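Local coordinates for probable porin (Pseudomonas aeruginosa, PDB 4FSO), which probably acts as an outer-membrane porin, forming a beta-barrel channel through which small solutes could cross the membrane, at residues 176-181 / 290-295; 195-200 / 209-214; 263-268 / 297-302; 350-355 / 382-387. One frame throughout, in Å; residues are numbered along the deposited sequence.

Interaction 1: residues 176-181 / 290-295; sequences RLHCKN and YLDGSN
With CG anti to its backbone N (chi1 178°), H178 lays its imidazole alongside the phenol of Y290, whose own CG sits in the crowded position between backbone N and carbonyl carbon (chi1 51°). The side chains run the same way and their rings form an offset stack, centroids 4.5 Å apart and planes 13° from parallel. H178 CG lies 3.5 Å from Y290 CE2, and H178 CB rests over the Y290 face in a CH-pi contact. A histidine suits this place because its flat ring can cover an aromatic face while remaining polar at the rim.

Main-chain bonds hold the two backbones that carry the rings. H178 N donates to Y290 O at 2.7 Å, in the plane of that carbonyl, and D292 N reaches R176 O at 2.9 Å from above the carbonyl plane. Together they make a single bridge between L177 and L291, whose leucine side chains are buried and both touch Y219. Water 1 adds a link, donating a hydrogen bond to H178 O (2.7 Å) and accepting one from Y290 N (3.1 Å).

From L291 to S294 the chain reverses in a type II turn, where G293 adopts a positive phi and S294 OG donates to L291 O at 2.6 Å. R176 turns its guanidinium to D187, whereas Y290, its side chain about 5 Å from a bound calcium ion, is hydrogen-bonded through OH to D306. C179 is disulfide-linked to C186 within the same loop. This clasp between two inter-strand loops is consistent with the inward-folded loops that narrow OprD-family channels.

Interaction 2: residues 195-200 / 209-214; sequences AYQLDY and QYAQGG
Five successive residue pairs join 195-200 to 209-214 in an antiparallel beta hairpin of the barrel wall, the axes of the two short segments approaching to 4.5 Å. The first shell is main chain. At the hydrogen-bonded pair L198-Y210, L198 N meets Y210 O at 2.7 Å and Y210 N returns to L198 O at 3.0 Å, both nearly straight. The hydrogen-bonded pair Y196-Q212 repeats this with more bent bonds. Between them, at the non-hydrogen-bonded pair Q197-A211, the small methyl of A211 leaves room for Q197 CG to lie 3.8 Å from A211 CB. At A195-G213 the strands come close, and G213 brings no side chain into the space beside A195 CA.

On the face of A195, Q197, D199, Q209 and A211, one carboxylate oxygen gathers two amides. Q197, extended with CG anti to its backbone N (chi1 178°), sends NE2 to the syn lone pair of D199 OD1 at 3.1 Å. Q209 NE2 reaches the same oxygen at 3.2 Å, from above the carboxylate plane. Two N-H donors would help stabilise a negative charge on D199. Next, Y223 OH is hydrogen-bonded to Q209 OE1, while P127 packs on both glutamines and L128 on the two alanines, so this face meets a loop that probably folds into the barrel.

The face of Y196, L198, Y210 and Q212 turns outward, and a bound detergent molecule lies near Y196, as expected for a membrane-facing wall. There Y210 OH donates to Q212 OE1 at 2.6 Å, approaching from above the amide carbonyl plane.

Interaction 3: residues 263-268 / 297-302; sequences SLLLAY and YLANYL
S263 OG takes one hydrogen bond across this contact, from A299 N at 3.1 Å and nearly straight (163°). The hydroxyl stands between its own backbone N and carbonyl carbon (chi1 79°), the crowded position, which carries it off the strand toward the loop. Around the bond the oxygen is hemmed in by carbon: A299 CB is 3.5 Å from S263 OG, and L298 CD2 lies 4.1 Å from the same oxygen. Serine fits well, being short enough to let the loop approach and polar enough to satisfy a backbone N-H that has no strand partner here.

The apolar part rests on one methyl, A299 CB. It points at the strand and touches S263 CB at 3.6 Å and L265 CB at 4.0 Å; so small a group lets the loop backbone come near enough for the A299 N bond.

What presents A299 is a type I turn from L298 to Y301, closed by Y301 N donating to L298 O at 3.2 Å. Q316 NE2 is hydrogen-bonded to both A299 O and N300 OD1, and R242 binds Y297 O and makes a cation-pi contact with the Y297 ring. L264, pointing away from the loop, lies near a bound detergent molecule on the outer surface. A loop turn pinned in this way to the barrel wall is consistent with the channel-constricting loops of OprD-family porins.

Interaction 4: residues 350-355 / 382-387; sequences EGKEWE and RTDFER
The well-packed part takes in the last paired residues and the buried F385. W354 N donates to R382 O at 2.9 Å and R382 N to W354 O at 3.0 Å, while R382 CB lies over one face of the W354 ring and R382 CG is 3.7 Å from W354 CZ2. The broad indole suits this spot by covering the aliphatic root of the arginine, whose guanidinium forms a salt bridge with D393. On the opposite face of the sheet E353 CB meets T383 CG2 at 3.6 Å. Beyond them the F385 ring sets CD2 3.6 Å from G351 CA, an approach allowed by the missing side chain of the glycine.

Regular pairing stops at D384. Its N still reaches K352 O (2.9 Å), but K352 N donates instead to the side chain, to D384 OD1 at 2.7 Å. On this looser side K352 and E350 are exposed, and water 2 donates both to E350 O and to D384 OD2.

T383 OG1 donates to F385 O where the chain leaves the strand for helix 387-390, whose R390 touches T383 and F385. Strand 350-363 bonds to strand 331-344 along its other edge, through G351, E353 and E355.

In the fold
From the N terminus, segment 176-181 comes first, in the loop between strands 173-174 and 193-203, and interaction 1 closes only at 290-295. Interaction 2 is nested inside that span as a hairpin with a short connection. Interaction 3 opens at 263-268, before interaction 1 has closed, and ends at 297-302, so the two cross; the side chains of N295 and Y301 touch, joining them. Interaction 4 follows in series and closes the hairpin of strands 350-363 and 373-383, with E355 packing on L302 of interaction 3. Interactions 2 and 4 each pair neighbouring strands, in well-separated parts of the wall; interactions 1 and 3 tie one long loop to another loop and to the wall.

Interaction 1: residues 176-181 / 290-295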
# COMPACT_ATOMS: atom_id res chain seq x y z
N ARG A 176 3.94 14.92 -3.41
CA ARG A 176 2.81 15.61 -2.81
C ARG A 176 2.33 14.91 -1.58
O ARG A 176 2.38 13.68 -1.45
CB ARG A 176 1.63 15.64 -3.78
CG ARG A 176 1.58 16.84 -4.64
CD ARG A 176 0.76 16.57 -5.88
NE ARG A 176 0.60 17.81 -6.64
CZ ARG A 176 1.57 18.40 -7.34
NH1 ARG A 176 2.80 17.88 -7.38
NH2 ARG A 176 1.31 19.52 -8.00
N LEU A 177 1.81 15.73 -0.69
CA LEU A 177 1.14 15.28 0.49
C LEU A 177 -0.24 14.83 0.06
O LEU A 177 -0.93 15.52 -0.70
CB LEU A 177 1.03 16.44 1.46
CG LEU A 177 0.35 16.10 2.77
CD1 LEU A 177 1.23 15.18 3.59
CD2 LEU A 177 0.07 17.38 3.48
N HIS A 178 -0.65 13.66 0.54
CA HIS A 178 -1.99 13.20 0.26
C HIS A 178 -2.96 14.15 0.95
O HIS A 178 -2.72 14.60 2.09
CB HIS A 178 -2.20 11.78 0.77
CG HIS A 178 -3.59 11.27 0.55
ND1 HIS A 178 -4.55 11.28 1.54
CD2 HIS A 178 -4.18 10.76 -0.56
CE1 HIS A 178 -5.68 10.78 1.05
NE2 HIS A 178 -5.48 10.46 -0.21
N CYS A 179 -4.05 14.47 0.27
CA CYS A 179 -4.90 15.54 0.73
C CYS A 179 -6.36 15.23 0.42
O CYS A 179 -7.26 16.00 0.78
CB CYS A 179 -4.48 16.86 0.05
SG CYS A 179 -5.24 17.13 -1.58
N LYS A 180 -6.59 14.10 -0.23
CA LYS A 180 -7.88 13.79 -0.84
C LYS A 180 -9.01 13.53 0.14
O LYS A 180 -9.53 12.42 0.19
CB LYS A 180 -7.77 12.62 -1.84
N ASN A 181 -9.32 14.56 0.93
CA ASN A 181 -10.65 14.80 1.52
C ASN A 181 -10.63 16.01 2.46
O ASN A 181 -11.55 16.22 3.25
CB ASN A 181 -11.27 13.56 2.21
CG ASN A 181 -12.63 13.17 1.60
OD1 ASN A 181 -13.52 14.02 1.45
ND2 ASN A 181 -12.78 11.90 1.23
N TYR A 290 0.60 11.16 4.61
CA TYR A 290 1.30 10.25 3.72
C TYR A 290 1.31 10.81 2.31
O TYR A 290 0.66 11.82 2.05
CB TYR A 290 0.71 8.85 3.74
CG TYR A 290 -0.79 8.75 3.53
CD1 TYR A 290 -1.67 8.99 4.58
CD2 TYR A 290 -1.32 8.35 2.30
CE1 TYR A 290 -3.03 8.86 4.42
CE2 TYR A 290 -2.71 8.22 2.12
CZ TYR A 290 -3.55 8.47 3.19
OH TYR A 290 -4.92 8.35 3.08
N LEU A 291 2.04 10.14 1.42
CA LEU A 291 2.23 10.63 0.05
C LEU A 291 1.05 10.34 -0.89
O LEU A 291 0.45 9.25 -0.86
CB LEU A 291 3.50 10.02 -0.56
CG LEU A 291 4.76 10.35 0.23
CD1 LEU A 291 5.98 9.85 -0.52
CD2 LEU A 291 4.81 11.86 0.53
N ASP A 292 0.71 11.33 -1.70
CA ASP A 292 -0.19 11.12 -2.81
C ASP A 292 0.42 10.02 -3.70
O ASP A 292 1.61 10.07 -4.03
CB ASP A 292 -0.35 12.41 -3.59
CG ASP A 292 -1.65 12.49 -4.34
OD1 ASP A 292 -2.33 11.45 -4.45
OD2 ASP A 292 -2.01 13.58 -4.80
N GLY A 293 -0.38 9.02 -4.06
CA GLY A 293 0.12 7.88 -4.80
C GLY A 293 0.54 6.75 -3.89
O GLY A 293 1.19 5.79 -4.31
N SER A 294 0.17 6.85 -2.62
CA SER A 294 0.42 5.78 -1.67
C SER A 294 -0.83 5.46 -0.87
O SER A 294 -1.85 6.14 -0.99
CB SER A 294 1.57 6.13 -0.72
OG SER A 294 1.16 7.05 0.27
N ASN A 295 -0.74 4.42 -0.06
CA ASN A 295 -1.78 4.13 0.92
C ASN A 295 -1.11 4.17 2.27
O ASN A 295 0.04 3.75 2.40
CB ASN A 295 -2.39 2.74 0.71
CG ASN A 295 -2.75 2.48 -0.75
OD1 ASN A 295 -3.34 3.33 -1.43
ND2 ASN A 295 -2.40 1.28 -1.23
O HOH W 1 -1.90 12.89 3.95

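Interaction 2: residues 195-200 / 209-214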
# COMPACT_ATOMS: atom_id res chain seq x y z
N ALA A 195 13.68 8.27 3.17
CA ALA A 195 13.33 7.28 4.18
C ALA A 195 14.57 6.45 4.45
O ALA A 195 15.46 6.38 3.60
CB ALA A 195 12.20 6.39 3.72
N TYR A 196 14.64 5.87 5.63
CA TYR A 196 15.77 5.02 5.99
C TYR A 196 15.09 4.00 6.84
O TYR A 196 14.21 4.36 7.63
CB TYR A 196 16.83 5.77 6.82
CG TYR A 196 17.35 7.02 6.13
CD1 TYR A 196 16.71 8.26 6.30
CD2 TYR A 196 18.47 6.96 5.30
CE1 TYR A 196 17.18 9.39 5.66
CE2 TYR A 196 18.95 8.10 4.66
CZ TYR A 196 18.30 9.31 4.84
OH TYR A 196 18.79 10.42 4.19
N GLN A 197 15.49 2.74 6.70
CA GLN A 197 14.77 1.67 7.37
C GLN A 197 15.70 0.57 7.84
O GLN A 197 16.67 0.24 7.19
CB GLN A 197 13.69 1.14 6.42
CG GLN A 197 12.85 -0.02 6.90
CD GLN A 197 11.86 -0.50 5.83
OE1 GLN A 197 11.61 0.20 4.83
NE2 GLN A 197 11.31 -1.70 6.02
N LEU A 198 15.37 -0.02 8.99
CA LEU A 198 16.11 -1.17 9.49
C LEU A 198 15.15 -2.32 9.82
O LEU A 198 14.20 -2.14 10.57
CB LEU A 198 16.92 -0.76 10.71
CG LEU A 198 18.07 -1.68 11.12
CD1 LEU A 198 18.92 -0.95 12.13
CD2 LEU A 198 17.59 -2.99 11.73
N ASP A 199 15.41 -3.50 9.26
CA ASP A 199 14.57 -4.68 9.48
C ASP A 199 15.33 -5.77 10.23
O ASP A 199 16.29 -6.32 9.70
CB ASP A 199 14.11 -5.28 8.15
CG ASP A 199 13.11 -4.41 7.42
OD1 ASP A 199 12.27 -3.79 8.11
OD2 ASP A 199 13.16 -4.34 6.16
N TYR A 200 14.91 -6.09 11.45
CA TYR A 200 15.59 -7.12 12.23
C TYR A 200 14.69 -8.33 12.31
O TYR A 200 13.59 -8.25 12.86
CB TYR A 200 15.89 -6.60 13.62
CG TYR A 200 16.66 -7.56 14.52
CD1 TYR A 200 17.36 -8.65 14.00
CD2 TYR A 200 16.68 -7.37 15.90
CE1 TYR A 200 18.05 -9.52 14.84
CE2 TYR A 200 17.37 -8.22 16.73
CZ TYR A 200 18.05 -9.29 16.21
OH TYR A 200 18.73 -10.13 17.07
N GLN A 209 10.84 -3.75 13.06
CA GLN A 209 11.02 -2.77 12.01
C GLN A 209 11.13 -1.36 12.55
O GLN A 209 10.26 -0.89 13.26
CB GLN A 209 9.83 -2.80 11.08
CG GLN A 209 9.67 -4.05 10.27
CD GLN A 209 8.61 -3.84 9.19
OE1 GLN A 209 7.42 -3.65 9.48
NE2 GLN A 209 9.04 -3.82 7.93
N TYR A 210 12.19 -0.67 12.18
CA TYR A 210 12.24 0.74 12.45
C TYR A 210 12.43 1.45 11.13
O TYR A 210 13.17 0.97 10.27
CB TYR A 210 13.39 1.09 13.42
CG TYR A 210 13.50 2.58 13.62
CD1 TYR A 210 12.55 3.27 14.36
CD2 TYR A 210 14.52 3.31 13.02
CE1 TYR A 210 12.61 4.63 14.52
CE2 TYR A 210 14.58 4.69 13.17
CZ TYR A 210 13.62 5.33 13.93
OH TYR A 210 13.68 6.69 14.11
N ALA A 211 11.77 2.59 10.96
CA ALA A 211 11.98 3.41 9.78
C ALA A 211 11.78 4.91 10.08
O ALA A 211 11.11 5.29 11.04
CB ALA A 211 11.09 2.93 8.61
N GLN A 212 12.35 5.76 9.23
CA GLN A 212 12.45 7.18 9.52
C GLN A 212 12.61 7.96 8.22
O GLN A 212 13.29 7.50 7.29
CB GLN A 212 13.65 7.39 10.41
CG GLN A 212 14.11 8.78 10.58
CD GLN A 212 15.03 8.90 11.77
OE1 GLN A 212 15.23 7.93 12.50
NE2 GLN A 212 15.60 10.08 11.97
N GLY A 213 11.98 9.12 8.14
CA GLY A 213 12.15 9.94 6.95
C GLY A 213 11.02 10.94 6.85
O GLY A 213 10.35 11.22 7.83
N GLY A 214 10.81 11.48 5.67
CA GLY A 214 9.66 12.34 5.47
C GLY A 214 9.78 13.13 4.20
O GLY A 214 10.78 13.04 3.49

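Interaction 3: residues 263-268 / 297-302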
# COMPACT_ATOMS: atom_id res chain seq x y z
N SER A 263 -1.80 0.93 14.94
CA SER A 263 -2.71 -0.13 14.55
C SER A 263 -2.18 -1.49 14.89
O SER A 263 -0.97 -1.76 14.89
CB SER A 263 -3.12 -0.07 13.07
OG SER A 263 -2.13 -0.60 12.21
N LEU A 264 -3.13 -2.35 15.19
CA LEU A 264 -2.83 -3.71 15.57
C LEU A 264 -3.82 -4.64 14.87
O LEU A 264 -5.05 -4.47 14.97
CB LEU A 264 -2.91 -3.85 17.08
CG LEU A 264 -2.86 -5.27 17.65
CD1 LEU A 264 -1.51 -5.93 17.37
CD2 LEU A 264 -3.13 -5.17 19.13
N LEU A 265 -3.29 -5.59 14.13
CA LEU A 265 -4.13 -6.59 13.52
C LEU A 265 -3.70 -7.98 14.01
O LEU A 265 -2.51 -8.30 14.08
CB LEU A 265 -4.04 -6.48 12.00
CG LEU A 265 -4.92 -7.41 11.16
CD1 LEU A 265 -6.31 -6.83 10.90
CD2 LEU A 265 -4.22 -7.74 9.85
N LEU A 266 -4.70 -8.77 14.39
CA LEU A 266 -4.51 -10.15 14.82
C LEU A 266 -5.30 -11.11 13.93
O LEU A 266 -6.48 -10.87 13.63
CB LEU A 266 -5.02 -10.31 16.25
CG LEU A 266 -4.02 -10.22 17.40
CD1 LEU A 266 -2.94 -9.20 17.11
CD2 LEU A 266 -4.80 -9.85 18.65
N ALA A 267 -4.66 -12.20 13.48
CA ALA A 267 -5.40 -13.17 12.69
C ALA A 267 -5.15 -14.60 13.15
O ALA A 267 -4.09 -14.93 13.69
CB ALA A 267 -5.10 -13.04 11.23
N TYR A 268 -6.18 -15.42 12.96
CA TYR A 268 -6.08 -16.84 13.21
C TYR A 268 -6.56 -17.59 11.96
O TYR A 268 -7.67 -17.37 11.46
CB TYR A 268 -6.87 -17.27 14.46
CG TYR A 268 -6.72 -18.75 14.67
CD1 TYR A 268 -5.46 -19.32 14.80
CD2 TYR A 268 -7.82 -19.60 14.66
CE1 TYR A 268 -5.29 -20.67 14.96
CE2 TYR A 268 -7.66 -20.96 14.82
CZ TYR A 268 -6.39 -21.49 14.97
OH TYR A 268 -6.20 -22.84 15.13
N TYR A 297 -0.08 2.69 5.60
CA TYR A 297 0.16 1.31 5.98
C TYR A 297 -0.48 1.01 7.33
O TYR A 297 0.21 0.79 8.33
CB TYR A 297 1.67 1.12 6.05
CG TYR A 297 2.16 -0.29 6.12
CD1 TYR A 297 1.64 -1.28 5.31
CD2 TYR A 297 3.19 -0.62 7.00
CE1 TYR A 297 2.12 -2.57 5.38
CE2 TYR A 297 3.67 -1.91 7.08
CZ TYR A 297 3.14 -2.88 6.27
OH TYR A 297 3.64 -4.16 6.35
N LEU A 298 -1.80 1.00 7.37
CA LEU A 298 -2.53 0.79 8.62
C LEU A 298 -3.47 -0.40 8.52
O LEU A 298 -3.93 -0.73 7.44
CB LEU A 298 -3.30 2.05 8.99
CG LEU A 298 -2.44 3.28 9.29
CD1 LEU A 298 -3.29 4.56 9.20
CD2 LEU A 298 -1.77 3.16 10.70
N ALA A 299 -3.77 -1.03 9.65
CA ALA A 299 -4.69 -2.17 9.72
C ALA A 299 -6.07 -1.89 9.17
O ALA A 299 -6.70 -2.79 8.59
CB ALA A 299 -4.80 -2.68 11.15
N ASN A 300 -6.56 -0.67 9.37
CA ASN A 300 -7.89 -0.31 8.89
C ASN A 300 -7.88 0.49 7.58
O ASN A 300 -8.82 1.24 7.29
CB ASN A 300 -8.72 0.39 9.97
CG ASN A 300 -8.94 -0.49 11.18
OD1 ASN A 300 -8.60 -1.68 11.17
ND2 ASN A 300 -9.52 0.08 12.24
N TYR A 301 -6.83 0.33 6.78
CA TYR A 301 -6.90 0.85 5.42
C TYR A 301 -7.79 -0.04 4.58
O TYR A 301 -7.45 -1.18 4.29
CB TYR A 301 -5.54 0.98 4.75
CG TYR A 301 -5.72 1.41 3.31
CD1 TYR A 301 -6.32 2.63 3.00
CD2 TYR A 301 -5.34 0.59 2.25
CE1 TYR A 301 -6.52 3.03 1.69
CE2 TYR A 301 -5.53 0.99 0.93
CZ TYR A 301 -6.11 2.21 0.65
OH TYR A 301 -6.29 2.61 -0.67
N LEU A 302 -8.93 0.50 4.18
CA LEU A 302 -9.96 -0.26 3.47
C LEU A 302 -10.07 0.21 2.02
O LEU A 302 -9.24 1.00 1.57
CB LEU A 302 -11.30 -0.16 4.21
CG LEU A 302 -11.56 -1.45 4.98
CD1 LEU A 302 -10.44 -1.71 6.00
CD2 LEU A 302 -12.95 -1.49 5.63

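Interaction 4: residues 350-355 / 382-387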
# COMPACT_ATOMS: atom_id res chain seq x y z
N GLU A 350 -18.17 15.46 17.11
CA GLU A 350 -17.63 14.13 16.85
C GLU A 350 -18.14 13.55 15.52
O GLU A 350 -19.32 13.69 15.18
CB GLU A 350 -17.99 13.19 17.99
CG GLU A 350 -17.41 11.82 17.77
CD GLU A 350 -17.96 10.80 18.69
OE1 GLU A 350 -18.91 11.10 19.44
OE2 GLU A 350 -17.42 9.68 18.65
N GLY A 351 -17.25 12.91 14.77
CA GLY A 351 -17.62 12.22 13.55
C GLY A 351 -17.61 10.71 13.72
O GLY A 351 -16.79 10.16 14.47
N LYS A 352 -18.53 10.06 13.02
CA LYS A 352 -18.62 8.61 12.96
C LYS A 352 -18.78 8.14 11.51
O LYS A 352 -19.51 8.74 10.71
CB LYS A 352 -19.80 8.13 13.79
CG LYS A 352 -19.64 8.30 15.25
CD LYS A 352 -20.98 8.48 15.90
CE LYS A 352 -20.86 8.86 17.37
NZ LYS A 352 -21.38 7.78 18.26
N GLU A 353 -18.12 7.04 11.19
CA GLU A 353 -18.16 6.52 9.83
C GLU A 353 -17.95 5.05 9.95
O GLU A 353 -17.33 4.59 10.91
CB GLU A 353 -17.07 7.15 8.94
CG GLU A 353 -15.63 6.96 9.45
CD GLU A 353 -14.56 7.71 8.63
OE1 GLU A 353 -14.93 8.46 7.71
OE2 GLU A 353 -13.35 7.54 8.90
N TRP A 354 -18.47 4.29 9.00
CA TRP A 354 -18.13 2.88 8.95
C TRP A 354 -18.04 2.45 7.50
O TRP A 354 -18.56 3.13 6.61
CB TRP A 354 -19.16 2.04 9.72
CG TRP A 354 -20.54 2.18 9.18
CD1 TRP A 354 -21.46 3.08 9.58
CD2 TRP A 354 -21.14 1.43 8.10
NE1 TRP A 354 -22.60 2.94 8.84
CE2 TRP A 354 -22.43 1.94 7.92
CE3 TRP A 354 -20.70 0.38 7.28
CZ2 TRP A 354 -23.31 1.43 6.95
CZ3 TRP A 354 -21.56 -0.12 6.31
CH2 TRP A 354 -22.86 0.40 6.16
N GLU A 355 -17.38 1.33 7.27
CA GLU A 355 -17.24 0.77 5.93
C GLU A 355 -17.35 -0.75 6.01
O GLU A 355 -16.89 -1.36 6.97
CB GLU A 355 -15.92 1.21 5.28
CG GLU A 355 -15.64 0.60 3.88
CD GLU A 355 -14.37 1.17 3.21
OE1 GLU A 355 -13.88 2.24 3.64
OE2 GLU A 355 -13.85 0.55 2.26
N ARG A 382 -20.27 4.91 4.83
CA ARG A 382 -21.23 5.89 5.34
C ARG A 382 -20.66 6.69 6.50
O ARG A 382 -19.91 6.16 7.32
CB ARG A 382 -22.49 5.18 5.80
CG ARG A 382 -23.15 4.39 4.72
CD ARG A 382 -23.78 5.30 3.68
NE ARG A 382 -24.58 4.52 2.76
CZ ARG A 382 -24.10 3.93 1.67
NH1 ARG A 382 -22.81 4.05 1.37
NH2 ARG A 382 -24.90 3.22 0.89
N THR A 383 -21.06 7.95 6.58
CA THR A 383 -20.63 8.82 7.67
C THR A 383 -21.83 9.53 8.27
O THR A 383 -22.93 9.52 7.72
CB THR A 383 -19.63 9.90 7.17
OG1 THR A 383 -20.32 10.85 6.35
CG2 THR A 383 -18.47 9.27 6.38
N ASP A 384 -21.62 10.18 9.41
CA ASP A 384 -22.66 11.04 9.92
C ASP A 384 -22.23 12.50 9.78
O ASP A 384 -22.83 13.37 10.39
CB ASP A 384 -23.00 10.70 11.37
CG ASP A 384 -21.83 10.92 12.33
OD1 ASP A 384 -20.70 11.20 11.88
OD2 ASP A 384 -22.04 10.78 13.55
N PHE A 385 -21.19 12.75 8.97
CA PHE A 385 -20.68 14.10 8.67
C PHE A 385 -20.43 14.25 7.16
O PHE A 385 -19.79 13.39 6.57
CB PHE A 385 -19.38 14.41 9.44
CG PHE A 385 -18.31 13.36 9.27
CD1 PHE A 385 -17.30 13.53 8.34
CD2 PHE A 385 -18.34 12.18 10.00
CE1 PHE A 385 -16.34 12.56 8.14
CE2 PHE A 385 -17.38 11.20 9.81
CZ PHE A 385 -16.38 11.39 8.87
N GLU A 386 -20.93 15.33 6.55
CA GLU A 386 -20.78 15.56 5.11
C GLU A 386 -21.27 14.37 4.29
O GLU A 386 -20.57 13.89 3.41
CB GLU A 386 -19.32 15.82 4.76
CG GLU A 386 -18.95 17.25 4.46
CD GLU A 386 -18.04 17.83 5.51
OE1 GLU A 386 -16.89 18.17 5.18
OE2 GLU A 386 -18.49 17.94 6.68
N ARG A 387 -22.47 13.90 4.60
CA ARG A 387 -22.96 12.64 4.06
C ARG A 387 -22.96 12.59 2.53
O ARG A 387 -22.38 11.66 1.94
CB ARG A 387 -24.36 12.34 4.61
CG ARG A 387 -24.40 11.95 6.09
CD ARG A 387 -25.82 12.01 6.60
NE ARG A 387 -25.96 11.56 7.99
CZ ARG A 387 -25.81 12.34 9.06
NH1 ARG A 387 -25.49 13.63 8.93
NH2 ARG A 387 -25.96 11.83 10.28
O HOH W 2 -21.13 11.68 15.91